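Local coordinates for secretion protein Snm4 (Mycobacterium xenopi, PDB 7B7J), which probably serves, through this cytosolic ubiquitin-like domain of EccD5, as a component of the mycobacterial ESX-5 type VII secretion pore complex, at residues V23-V35 with L49-V62. Residues are numbered along the deposited sequence; the frame is centred on the assembly and turned at random.
Sequences VAIMAADVQIAVV and LLKVVNTRLRELGV
Val-53 packs closest to the hairpin: its CG1 lies 3.5 Å from Ala-27 CB and 3.9 Å from Ile-32 CD1, wedged between residues of both strands. It gets there because CG1 stands anti to the backbone N (chi1 162°), while CG2 turns to the same Ile-32 methyl, and the Ile-32 chain lies slantwise across it. One turn back along the helix, Leu-49 CD2 meets Ile-25 CD1 tip to tip at 3.9 Å; Leu-100 and Leu-75, on the other two strands of the sheet, back these residues and continue the core. One turn on, Leu-57 and Val-30 lie alongside, pointing opposite ways, with Leu-57 CD2 4.0 Å from Val-30 CG2.

The side bearing Val-52, Arg-56 and Leu-60 is more exposed, these three lying on the surface. It is loose where Val-34 CG1 and Val-52 CG1 are 4.5 Å apart, but Leu-60 CD1 meets Val-30 CG1 tip to tip at 3.8 Å. Arg-56, bent at chi2 (55°), lays its CG against Ile-32 CG1 and carries its guanidinium outward to a water, which accepts from NE at 2.7 Å and donates to Gln-31 O. Within the type I' turn from Ala-27 to Val-30, Ala-28 CB touches Val-62 CG1 at 4.0 Å; Val-62 lies in the Schellman motif after the helix, its N bonded to Leu-57 O, with Gly-61 at positive phi.

The helix runs diagonally over the hairpin, its axis at 67° to strand 23-27, as in the beta-grasp fold of ubiquitin. No direct hydrogen bond joins the two segments, so aliphatic packing seats the helix, with one water bridge at its margin.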
ATOM      1  N   VAL A  23      -0.932   6.524  -7.624  1.00 29.09           N
ATOM      2  CA  VAL A  23      -1.182   5.099  -7.542  1.00 27.40           C
ATOM      3  C   VAL A  23      -2.580   4.915  -7.040  1.00 29.86           C
ATOM      4  O   VAL A  23      -2.959   5.650  -6.186  1.00 28.55           O
ATOM      5  CB  VAL A  23      -0.095   4.452  -6.752  1.00 30.48           C
ATOM      6  CG1 VAL A  23       1.336   4.766  -7.106  1.00 30.20           C
ATOM      7  CG2 VAL A  23      -0.080   4.705  -5.335  1.00 37.99           C
ATOM      8  N   ALA A  24      -3.150   3.822  -7.424  1.00 24.05           N
ATOM      9  CA  ALA A  24      -4.421   3.358  -6.875  1.00 25.30           C
ATOM     10  C   ALA A  24      -4.149   2.245  -5.820  1.00 25.76           C
ATOM     11  O   ALA A  24      -3.412   1.317  -6.199  1.00 26.28           O
ATOM     12  CB  ALA A  24      -5.175   2.873  -7.983  1.00 25.82           C
ATOM     13  N   ILE A  25      -4.546   2.477  -4.586  1.00 22.09           N
ATOM     14  CA  ILE A  25      -4.418   1.503  -3.485  1.00 22.49           C
ATOM     15  C   ILE A  25      -5.740   0.771  -3.218  1.00 25.58           C
ATOM     16  O   ILE A  25      -6.774   1.499  -3.051  1.00 29.44           O
ATOM     17  CB  ILE A  25      -3.813   2.147  -2.204  1.00 26.18           C
ATOM     18  CG1 ILE A  25      -2.561   2.914  -2.575  1.00 26.84           C
ATOM     19  CG2 ILE A  25      -3.600   1.104  -1.178  1.00 27.49           C
ATOM     20  CD1 ILE A  25      -1.400   2.071  -2.962  1.00 25.64           C
ATOM     21  N   MET A  26      -5.725  -0.561  -3.318  1.00 25.77           N
ATOM     22  CA  MET A  26      -6.967  -1.268  -2.981  1.00 28.59           C
ATOM     23  C   MET A  26      -6.821  -1.668  -1.510  1.00 26.54           C
ATOM     24  O   MET A  26      -5.851  -2.443  -1.179  1.00 26.67           O
ATOM     25  CB  MET A  26      -7.190  -2.426  -3.907  1.00 27.01           C
ATOM     26  CG  MET A  26      -7.134  -2.112  -5.305  1.00 30.98           C
ATOM     27  SD  MET A  26      -8.587  -1.071  -5.755  1.00 34.34           S
ATOM     28  CE  MET A  26     -10.010  -1.986  -5.315  1.00 37.02           C
ATOM     29  N   ALA A  27      -7.879  -1.445  -0.694  1.00 26.63           N
ATOM     30  CA  ALA A  27      -7.878  -1.913   0.714  1.00 34.22           C
ATOM     31  C   ALA A  27      -9.285  -2.244   1.027  1.00 30.92           C
ATOM     32  O   ALA A  27     -10.166  -1.378   0.788  1.00 30.71           O
ATOM     33  CB  ALA A  27      -7.454  -0.771   1.643  1.00 36.44           C
ATOM     34  N   ALA A  28      -9.632  -3.357   1.615  1.00 33.39           N
ATOM     35  CA  ALA A  28     -11.019  -3.637   1.959  1.00 37.67           C
ATOM     36  C   ALA A  28     -11.993  -3.371   0.804  1.00 38.20           C
ATOM     37  O   ALA A  28     -13.090  -2.877   1.107  1.00 31.46           O
ATOM     38  CB  ALA A  28     -11.485  -2.837   3.195  1.00 40.19           C
ATOM     39  N   ASP A  29     -11.694  -3.780  -0.474  1.00 32.27           N
ATOM     40  CA  ASP A  29     -12.553  -3.571  -1.622  1.00 32.51           C
ATOM     41  C   ASP A  29     -12.770  -2.126  -1.918  1.00 35.88           C
ATOM     42  O   ASP A  29     -13.587  -1.877  -2.809  1.00 39.77           O
ATOM     43  CB  ASP A  29     -13.787  -4.372  -1.436  1.00 40.17           C
ATOM     44  CG  ASP A  29     -13.505  -5.856  -1.330  1.00 50.72           C
ATOM     45  OD1 ASP A  29     -12.856  -6.468  -2.238  1.00 53.22           O
ATOM     46  OD2 ASP A  29     -14.011  -6.372  -0.335  1.00 45.19           O
ATOM     47  N   VAL A  30     -12.013  -1.203  -1.331  1.00 31.18           N
ATOM     48  CA  VAL A  30     -12.148   0.258  -1.618  1.00 31.10           C
ATOM     49  C   VAL A  30     -10.920   0.731  -2.400  1.00 30.66           C
ATOM     50  O   VAL A  30      -9.826   0.323  -2.036  1.00 29.56           O
ATOM     51  CB  VAL A  30     -12.304   1.061  -0.311  1.00 31.21           C
ATOM     52  CG1 VAL A  30     -12.163   2.560  -0.508  1.00 35.30           C
ATOM     53  CG2 VAL A  30     -13.607   0.734   0.399  1.00 37.34           C
ATOM     54  N   GLN A  31     -11.120   1.545  -3.439  1.00 29.73           N
ATOM     55  CA  GLN A  31      -9.898   2.119  -4.135  1.00 30.79           C
ATOM     56  C   GLN A  31      -9.653   3.469  -3.562  1.00 27.41           C
ATOM     57  O   GLN A  31     -10.555   4.404  -3.527  1.00 29.16           O
ATOM     58  CB  GLN A  31     -10.251   2.226  -5.618  1.00 32.21           C
ATOM     59  CG  GLN A  31      -9.177   2.828  -6.490  1.00 28.79           C
ATOM     60  CD  GLN A  31      -9.370   2.377  -7.910  1.00 30.69           C
ATOM     61  OE1 GLN A  31      -8.429   2.025  -8.586  1.00 30.15           O
ATOM     62  NE2 GLN A  31     -10.580   2.614  -8.500  1.00 32.16           N
ATOM     63  N   ILE A  32      -8.431   3.759  -3.299  1.00 25.99           N
ATOM     64  CA  ILE A  32      -7.947   5.076  -2.793  1.00 27.13           C
ATOM     65  C   ILE A  32      -6.782   5.608  -3.642  1.00 29.93           C
ATOM     66  O   ILE A  32      -5.840   4.906  -3.811  1.00 28.83           O
ATOM     67  CB  ILE A  32      -7.493   4.867  -1.358  1.00 30.92           C
ATOM     68  CG1 ILE A  32      -8.641   4.327  -0.486  1.00 28.95           C
ATOM     69  CG2 ILE A  32      -6.884   6.115  -0.729  1.00 31.42           C
ATOM     70  CD1 ILE A  32      -8.099   3.580   0.654  1.00 33.04           C
ATOM     71  N   ALA A  33      -6.976   6.802  -4.215  1.00 26.32           N
ATOM     72  CA  ALA A  33      -5.952   7.384  -5.067  1.00 29.30           C
ATOM     73  C   ALA A  33      -4.985   8.129  -4.121  1.00 28.95           C
ATOM     74  O   ALA A  33      -5.442   8.975  -3.278  1.00 27.63           O
ATOM     75  CB  ALA A  33      -6.601   8.386  -6.011  1.00 28.48           C
ATOM     76  N   VAL A  34      -3.691   7.967  -4.334  1.00 26.16           N
ATOM     77  CA  VAL A  34      -2.690   8.760  -3.588  1.00 27.23           C
ATOM     78  C   VAL A  34      -1.568   9.182  -4.456  1.00 27.36           C
ATOM     79  O   VAL A  34      -1.222   8.444  -5.319  1.00 28.59           O
ATOM     80  CB  VAL A  34      -2.136   7.852  -2.441  1.00 33.19           C
ATOM     81  CG1 VAL A  34      -3.126   7.639  -1.308  1.00 44.99           C
ATOM     82  CG2 VAL A  34      -1.646   6.564  -2.835  1.00 34.04           C
ATOM     83  N   VAL A  35      -0.972  10.226  -4.074  1.00 26.36           N
ATOM     84  CA  VAL A  35       0.317  10.753  -4.590  1.00 28.51           C
ATOM     85  C   VAL A  35       1.404  10.341  -3.659  1.00 27.78           C
ATOM     86  O   VAL A  35       1.424  10.817  -2.523  1.00 28.86           O
ATOM     87  CB  VAL A  35       0.260  12.232  -4.905  1.00 31.22           C
ATOM     88  CG1 VAL A  35       1.544  12.696  -5.593  1.00 33.63           C
ATOM     89  CG2 VAL A  35      -0.899  12.775  -5.831  1.00 29.35           C
ATOM     90  N   LEU A  49       1.173   4.673   4.950  1.00 27.49           N
ATOM     91  CA  LEU A  49       0.084   4.425   4.020  1.00 27.02           C
ATOM     92  C   LEU A  49      -1.019   3.691   4.722  1.00 27.20           C
ATOM     93  O   LEU A  49      -2.232   4.142   4.441  1.00 24.06           O
ATOM     94  CB  LEU A  49       0.674   3.679   2.800  1.00 29.98           C
ATOM     95  CG  LEU A  49      -0.298   3.452   1.697  1.00 30.63           C
ATOM     96  CD1 LEU A  49      -0.920   4.789   1.126  1.00 30.52           C
ATOM     97  CD2 LEU A  49       0.285   2.631   0.534  1.00 36.03           C
ATOM     98  N   LEU A  50      -0.763   2.713   5.506  1.00 27.24           N
ATOM     99  CA  LEU A  50      -1.848   2.098   6.264  1.00 28.36           C
ATOM    100  C   LEU A  50      -2.646   3.172   7.076  1.00 28.45           C
ATOM    101  O   LEU A  50      -3.885   3.063   7.248  1.00 29.42           O
ATOM    102  CB  LEU A  50      -1.179   1.003   7.162  1.00 31.13           C
ATOM    103  CG  LEU A  50      -2.193   0.177   8.010  1.00 38.81           C
ATOM    104  CD1 LEU A  50      -3.390  -0.559   7.284  1.00 38.68           C
ATOM    105  CD2 LEU A  50      -1.318  -0.825   8.874  1.00 45.79           C
ATOM    106  N   LYS A  51      -1.955   4.163   7.624  1.00 30.80           N
ATOM    107  CA  LYS A  51      -2.660   5.176   8.449  1.00 35.04           C
ATOM    108  C   LYS A  51      -3.567   6.047   7.565  1.00 30.63           C
ATOM    109  O   LYS A  51      -4.688   6.319   7.975  1.00 31.04           O
ATOM    110  CB  LYS A  51      -1.667   6.028   9.237  1.00 39.90           C
ATOM    111  CG  LYS A  51      -1.469   5.603  10.683  1.00 53.76           C
ATOM    112  CD  LYS A  51      -0.890   6.697  11.543  1.00 51.25           C
ATOM    113  CE  LYS A  51      -1.938   7.435  12.347  1.00 62.29           C
ATOM    114  NZ  LYS A  51      -1.449   7.749  13.709  1.00 58.81           N
ATOM    115  N   VAL A  52      -3.059   6.462   6.401  1.00 32.16           N
ATOM    116  CA  VAL A  52      -3.910   7.310   5.506  1.00 30.12           C
ATOM    117  C   VAL A  52      -5.068   6.439   5.084  1.00 29.11           C
ATOM    118  O   VAL A  52      -6.186   6.982   4.908  1.00 30.71           O
ATOM    119  CB  VAL A  52      -2.965   7.776   4.339  1.00 36.17           C
ATOM    120  CG1 VAL A  52      -3.716   8.156   3.111  1.00 43.06           C
ATOM    121  CG2 VAL A  52      -2.118   8.901   4.908  1.00 37.48           C
ATOM    122  N   VAL A  53      -4.794   5.195   4.640  1.00 27.82           N
ATOM    123  CA  VAL A  53      -5.865   4.266   4.259  1.00 27.65           C
ATOM    124  C   VAL A  53      -6.943   4.237   5.303  1.00 31.87           C
ATOM    125  O   VAL A  53      -8.205   4.179   4.992  1.00 29.18           O
ATOM    126  CB  VAL A  53      -5.331   2.981   3.745  1.00 27.50           C
ATOM    127  CG1 VAL A  53      -6.381   1.857   3.748  1.00 32.74           C
ATOM    128  CG2 VAL A  53      -4.588   3.173   2.468  1.00 30.00           C
ATOM    129  N   ASN A  54      -6.552   3.912   6.551  1.00 29.90           N
ATOM    130  CA  ASN A  54      -7.497   3.770   7.653  1.00 31.44           C
ATOM    131  C   ASN A  54      -8.287   5.078   7.834  1.00 32.84           C
ATOM    132  O   ASN A  54      -9.434   4.920   8.259  1.00 34.62           O
ATOM    133  CB  ASN A  54      -6.837   3.264   8.897  1.00 35.89           C
ATOM    134  CG  ASN A  54      -6.626   1.742   8.810  1.00 38.24           C
ATOM    135  OD1 ASN A  54      -7.193   1.006   8.011  1.00 39.36           O
ATOM    136  ND2 ASN A  54      -5.650   1.239   9.624  1.00 37.93           N
ATOM    137  N   THR A  55      -7.668   6.248   7.718  1.00 34.10           N
ATOM    138  CA  THR A  55      -8.433   7.497   7.798  1.00 34.71           C
ATOM    139  C   THR A  55      -9.577   7.443   6.724  1.00 32.12           C
ATOM    140  O   THR A  55     -10.625   7.782   7.060  1.00 39.72           O
ATOM    141  CB  THR A  55      -7.511   8.682   7.596  1.00 40.65           C
ATOM    142  OG1 THR A  55      -6.721   8.597   8.788  1.00 44.06           O
ATOM    143  CG2 THR A  55      -8.284   9.996   7.650  1.00 45.88           C
ATOM    144  N   ARG A  56      -9.218   7.130   5.485  1.00 33.43           N
ATOM    145  CA  ARG A  56     -10.239   7.055   4.427  1.00 33.36           C
ATOM    146  C   ARG A  56     -11.320   6.042   4.749  1.00 31.82           C
ATOM    147  O   ARG A  56     -12.513   6.250   4.571  1.00 29.94           O
ATOM    148  CB  ARG A  56      -9.438   6.824   3.139  1.00 30.57           C
ATOM    149  CG  ARG A  56     -10.312   6.961   1.927  1.00 40.00           C
ATOM    150  CD  ARG A  56     -11.079   8.266   1.778  1.00 40.11           C
ATOM    151  NE  ARG A  56     -11.714   8.106   0.403  1.00 38.17           N
ATOM    152  CZ  ARG A  56     -12.370   9.144  -0.197  1.00 45.06           C
ATOM    153  NH1 ARG A  56     -12.469  10.287   0.498  1.00 41.16           N
ATOM    154  NH2 ARG A  56     -12.803   9.057  -1.486  1.00 40.15           N
ATOM    155  N   LEU A  57     -10.902   4.815   5.202  1.00 28.60           N
ATOM    156  CA  LEU A  57     -11.935   3.793   5.537  1.00 30.58           C
ATOM    157  C   LEU A  57     -12.825   4.244   6.593  1.00 29.52           C
ATOM    158  O   LEU A  57     -14.070   3.971   6.649  1.00 32.60           O
ATOM    159  CB  LEU A  57     -11.213   2.448   5.910  1.00 30.08           C
ATOM    160  CG  LEU A  57     -10.422   1.788   4.785  1.00 32.02           C
ATOM    161  CD1 LEU A  57      -9.802   0.431   5.284  1.00 31.51           C
ATOM    162  CD2 LEU A  57     -11.271   1.433   3.569  1.00 33.53           C
ATOM    163  N   ARG A  58     -12.285   4.946   7.580  1.00 33.87           N
ATOM    164  CA  ARG A  58     -13.143   5.360   8.728  1.00 38.87           C
ATOM    165  C   ARG A  58     -14.204   6.372   8.270  1.00 38.51           C
ATOM    166  O   ARG A  58     -15.320   6.309   8.776  1.00 41.72           O
ATOM    167  CB  ARG A  58     -12.294   5.854   9.902  1.00 44.30           C
ATOM    168  CG  ARG A  58     -11.713   4.735  10.754  1.00 55.09           C
ATOM    169  CD  ARG A  58     -10.902   5.244  11.930  1.00 58.31           C
ATOM    170  NE  ARG A  58      -9.614   5.797  11.533  1.00 78.55           N
ATOM    171  CZ  ARG A  58      -9.234   7.053  11.738  1.00 77.80           C
ATOM    172  NH1 ARG A  58     -10.046   7.904  12.342  1.00 72.85           N
ATOM    173  NH2 ARG A  58      -8.043   7.455  11.339  1.00 69.60           N
ATOM    174  N   GLU A  59     -13.858   7.271   7.359  1.00 36.10           N
ATOM    175  CA  GLU A  59     -14.843   8.239   6.811  1.00 39.43           C
ATOM    176  C   GLU A  59     -15.955   7.458   6.112  1.00 39.14           C
ATOM    177  O   GLU A  59     -17.115   7.879   6.199  1.00 40.74           O
ATOM    178  CB  GLU A  59     -14.164   9.156   5.801  1.00 40.94           C
ATOM    179  CG  GLU A  59     -13.143  10.085   6.424  1.00 52.52           C
ATOM    180  CD  GLU A  59     -12.214  10.770   5.437  1.00 53.55           C
ATOM    181  OE1 GLU A  59     -11.269  11.440   5.892  1.00 62.87           O
ATOM    182  OE2 GLU A  59     -12.439  10.638   4.222  1.00 51.83           O
ATOM    183  N   LEU A  60     -15.590   6.389   5.410  1.00 32.34           N
ATOM    184  CA  LEU A  60     -16.613   5.497   4.762  1.00 34.63           C
ATOM    185  C   LEU A  60     -17.305   4.535   5.697  1.00 41.03           C
ATOM    186  O   LEU A  60     -18.245   3.936   5.218  1.00 44.59           O
ATOM    187  CB  LEU A  60     -15.952   4.790   3.621  1.00 32.98           C
ATOM    188  CG  LEU A  60     -15.316   5.584   2.515  1.00 34.18           C
ATOM    189  CD1 LEU A  60     -14.294   4.821   1.756  1.00 38.52           C
ATOM    190  CD2 LEU A  60     -16.509   6.115   1.668  1.00 35.12           C
ATOM    191  N   GLY A  61     -17.078   4.591   7.021  1.00 43.37           N
ATOM    192  CA  GLY A  61     -17.656   3.706   8.055  1.00 47.73           C
ATOM    193  C   GLY A  61     -17.267   2.247   7.808  1.00 44.93           C
ATOM    194  O   GLY A  61     -18.112   1.486   8.131  1.00 50.99           O
ATOM    195  N   VAL A  62     -16.144   1.988   7.184  1.00 42.55           N
ATOM    196  CA  VAL A  62     -15.517   0.657   6.925  1.00 46.98           C
ATOM    197  C   VAL A  62     -14.515   0.325   8.039  1.00 48.31           C
ATOM    198  O   VAL A  62     -13.794   1.296   8.569  1.00 46.25           O
ATOM    199  CB  VAL A  62     -14.814   0.646   5.578  1.00 48.04           C
ATOM    200  CG1 VAL A  62     -14.016  -0.641   5.344  1.00 49.71           C
ATOM    201  CG2 VAL A  62     -15.807   0.797   4.455  1.00 48.05           C
TER
HETATM  202  O   HOH W   1     -11.272   6.778  -1.912  1.00 37.29           O